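Long-range contact in [Ribosomal protein bS18]-alanine N-acetyltransferase (Escherichia coli O157:H7, PDB 5ISV), which probably transfers the acetyl group of acetyl-CoA to the N-terminal alanine of ribosomal protein bS18: residues F120-I125 / D138-A143. Numbering follows the deposited sequence.
Sequences FNEATI and DAIIMA
Phe120, whose ring meets that of Tyr115, the predicted proton donor, brings CD2 within 4.0 Å of Met142 CB, the two side chains crossing nearly at right angles. Next, Asn121 and Ala143 form a hydrogen-bonded antiparallel pair, with Ala143 N to Asn121 O (2.9 Å) lying in the carbonyl plane, whereas Asn121 N approaches Ala143 O from above its plane. Asn121 ND2 reaches the same Ala143 O through a water. Glu122 faces Met142 in a non-hydrogen-bonded pair, and its CG, anti to the backbone N (chi1 178°), leans obliquely on Ile140 CG2 at 3.7 Å. Here strand 121-129, one of the two outermost in the GNAT sheet, slips by one residue: Ala123 and Thr124 both face Ile141 in a classic beta bulge. Ile141 O receives both successive N-H groups, Ala123 N at 2.8 Å and, weakly, Thr124 N at 3.4 Å, which is how an antiparallel hairpin absorbs an extra residue. The Ile141 side chain also touches Glu103, the predicted proton acceptor. Regular pairing resumes where Thr124 O accepts a hydrogen bond from Ile141 N. Ile125 and Ile140, a non-hydrogen-bonded pair, point their side chains the same way, Ile125 CG1 lying 3.9 Å from Ile140 CD1; Ile125 CG2 rests on Asp138, whose OD1 accepts from Asn128 N.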
ATOM      1  N   PHE A 120     -10.500  -3.289   6.052  1.00 22.58           N
ATOM      2  CA  PHE A 120      -9.880  -2.162   6.814  1.00 21.37           C
ATOM      3  C   PHE A 120     -10.944  -1.392   7.622  1.00 22.12           C
ATOM      4  O   PHE A 120     -12.053  -1.208   7.145  1.00 24.21           O
ATOM      5  CB  PHE A 120      -9.175  -1.178   5.881  1.00 20.86           C
ATOM      6  CG  PHE A 120      -7.835  -1.646   5.349  1.00 18.65           C
ATOM      7  CD1 PHE A 120      -7.746  -2.472   4.217  1.00 19.70           C
ATOM      8  CD2 PHE A 120      -6.639  -1.204   5.932  1.00 20.33           C
ATOM      9  CE1 PHE A 120      -6.512  -2.851   3.746  1.00 20.72           C
ATOM     10  CE2 PHE A 120      -5.422  -1.598   5.441  1.00 21.48           C
ATOM     11  CZ  PHE A 120      -5.343  -2.404   4.339  1.00 21.45           C
ATOM     12  N   ASN A 121     -10.557  -0.926   8.815  1.00 24.66           N
ATOM     13  CA  ASN A 121     -11.411  -0.115   9.690  1.00 27.98           C
ATOM     14  C   ASN A 121     -10.710   1.227   9.839  1.00 24.36           C
ATOM     15  O   ASN A 121      -9.500   1.253   9.946  1.00 27.50           O
ATOM     16  CB  ASN A 121     -11.499  -0.736  11.082  1.00 32.56           C
ATOM     17  CG  ASN A 121     -11.836  -2.215  11.054  1.00 34.23           C
ATOM     18  OD1 ASN A 121     -12.940  -2.591  10.680  1.00 40.93           O
ATOM     19  ND2 ASN A 121     -10.871  -3.066  11.417  1.00 40.18           N
ATOM     20  N   GLU A 122     -11.454   2.321   9.887  1.00 27.29           N
ATOM     21  CA  GLU A 122     -10.889   3.628  10.300  1.00 26.46           C
ATOM     22  C   GLU A 122     -10.401   3.535  11.754  1.00 29.08           C
ATOM     23  O   GLU A 122     -11.178   3.176  12.628  1.00 34.61           O
ATOM     24  CB  GLU A 122     -11.964   4.714  10.200  1.00 29.59           C
ATOM     25  CG  GLU A 122     -11.511   6.099  10.642  1.00 32.16           C
ATOM     26  CD  GLU A 122     -12.609   7.132  10.501  1.00 35.65           C
ATOM     27  OE1 GLU A 122     -13.051   7.371   9.362  1.00 41.71           O
ATOM     28  OE2 GLU A 122     -13.033   7.697  11.530  1.00 46.03           O
ATOM     29  N   ALA A 123      -9.131   3.853  11.988  1.00 25.62           N
ATOM     30  CA  ALA A 123      -8.544   3.821  13.309  1.00 28.53           C
ATOM     31  C   ALA A 123      -8.604   5.218  13.891  1.00 30.91           C
ATOM     32  O   ALA A 123      -8.916   5.378  15.047  1.00 34.83           O
ATOM     33  CB  ALA A 123      -7.099   3.323  13.242  1.00 28.96           C
ATOM     34  N   THR A 124      -8.261   6.215  13.098  1.00 27.48           N
ATOM     35  CA  THR A 124      -8.247   7.590  13.508  1.00 28.27           C
ATOM     36  C   THR A 124      -8.197   8.537  12.317  1.00 24.62           C
ATOM     37  O   THR A 124      -8.005   8.126  11.183  1.00 27.24           O
ATOM     38  CB  THR A 124      -7.111   7.881  14.502  1.00 35.52           C
ATOM     39  OG1 THR A 124      -7.333   9.183  15.050  1.00 42.44           O
ATOM     40  CG2 THR A 124      -5.753   7.834  13.884  1.00 35.02           C
ATOM     41  N   ILE A 125      -8.400   9.804  12.595  1.00 26.48           N
ATOM     42  CA  ILE A 125      -8.406  10.876  11.624  1.00 23.41           C
ATOM     43  C   ILE A 125      -7.311  11.838  12.010  1.00 23.61           C
ATOM     44  O   ILE A 125      -7.093  12.058  13.199  1.00 24.97           O
ATOM     45  CB  ILE A 125      -9.776  11.584  11.551  1.00 25.05           C
ATOM     46  CG1 ILE A 125     -10.847  10.616  11.066  1.00 29.45           C
ATOM     47  CG2 ILE A 125      -9.731  12.801  10.632  1.00 26.34           C
ATOM     48  CD1 ILE A 125     -12.251  11.128  11.252  1.00 35.67           C
ATOM     49  N   ASP A 138      -8.064  16.212   5.526  1.00 20.89           N
ATOM     50  CA  ASP A 138      -7.784  15.222   6.534  1.00 21.37           C
ATOM     51  C   ASP A 138      -7.148  13.979   5.924  1.00 20.89           C
ATOM     52  O   ASP A 138      -7.361  13.632   4.730  1.00 22.35           O
ATOM     53  CB  ASP A 138      -9.057  14.815   7.267  1.00 21.52           C
ATOM     54  CG  ASP A 138      -9.724  15.963   8.060  1.00 24.23           C
ATOM     55  OD1 ASP A 138      -9.181  17.088   8.199  1.00 26.24           O
ATOM     56  OD2 ASP A 138     -10.857  15.718   8.512  1.00 30.73           O
ATOM     57  N   ALA A 139      -6.371  13.301   6.741  1.00 20.67           N
ATOM     58  CA  ALA A 139      -5.904  11.941   6.512  1.00 21.78           C
ATOM     59  C   ALA A 139      -6.755  10.993   7.325  1.00 20.79           C
ATOM     60  O   ALA A 139      -7.149  11.303   8.450  1.00 23.71           O
ATOM     61  CB  ALA A 139      -4.460  11.811   6.936  1.00 20.96           C
ATOM     62  N   ILE A 140      -7.113   9.856   6.735  1.00 20.76           N
ATOM     63  CA  ILE A 140      -7.795   8.794   7.458  1.00 22.32           C
ATOM     64  C   ILE A 140      -6.765   7.722   7.632  1.00 20.37           C
ATOM     65  O   ILE A 140      -6.188   7.256   6.624  1.00 20.78           O
ATOM     66  CB  ILE A 140      -9.007   8.200   6.682  1.00 25.42           C
ATOM     67  CG1 ILE A 140      -9.954   9.295   6.183  1.00 29.43           C
ATOM     68  CG2 ILE A 140      -9.734   7.182   7.542  1.00 28.07           C
ATOM     69  CD1 ILE A 140     -10.540  10.169   7.253  1.00 31.08           C
ATOM     70  N   ILE A 141      -6.519   7.285   8.841  1.00 23.35           N
ATOM     71  CA  ILE A 141      -5.633   6.176   9.145  1.00 23.22           C
ATOM     72  C   ILE A 141      -6.537   4.963   9.237  1.00 21.99           C
ATOM     73  O   ILE A 141      -7.513   4.948   9.981  1.00 24.87           O
ATOM     74  CB  ILE A 141      -4.864   6.375  10.473  1.00 25.57           C
ATOM     75  CG1 ILE A 141      -3.868   7.512  10.322  1.00 30.01           C
ATOM     76  CG2 ILE A 141      -4.052   5.137  10.810  1.00 25.71           C
ATOM     77  CD1 ILE A 141      -4.340   8.755   9.631  1.00 34.10           C
ATOM     78  N   MET A 142      -6.225   3.948   8.438  1.00 19.31           N
ATOM     79  CA  MET A 142      -6.969   2.693   8.453  1.00 20.94           C
ATOM     80  C   MET A 142      -6.089   1.521   8.869  1.00 19.15           C
ATOM     81  O   MET A 142      -4.880   1.482   8.554  1.00 21.53           O
ATOM     82  CB  MET A 142      -7.627   2.450   7.081  1.00 21.55           C
ATOM     83  CG  MET A 142      -8.363   3.662   6.525  1.00 23.19           C
ATOM     84  SD  MET A 142      -9.314   3.303   5.041  1.00 24.49           S
ATOM     85  CE  MET A 142     -10.703   2.472   5.763  1.00 25.34           C
ATOM     86  N   ALA A 143      -6.719   0.547   9.523  1.00 19.91           N
ATOM     87  CA  ALA A 143      -6.030  -0.665   9.996  1.00 20.96           C
ATOM     88  C   ALA A 143      -6.780  -1.943   9.575  1.00 20.54           C
ATOM     89  O   ALA A 143      -7.994  -2.016   9.657  1.00 22.51           O
ATOM     90  CB  ALA A 143      -5.887  -0.618  11.530  1.00 24.17           C
TER
HETATM   91  O   HOH W   1      -8.885  -2.303  12.618  1.00 42.36           O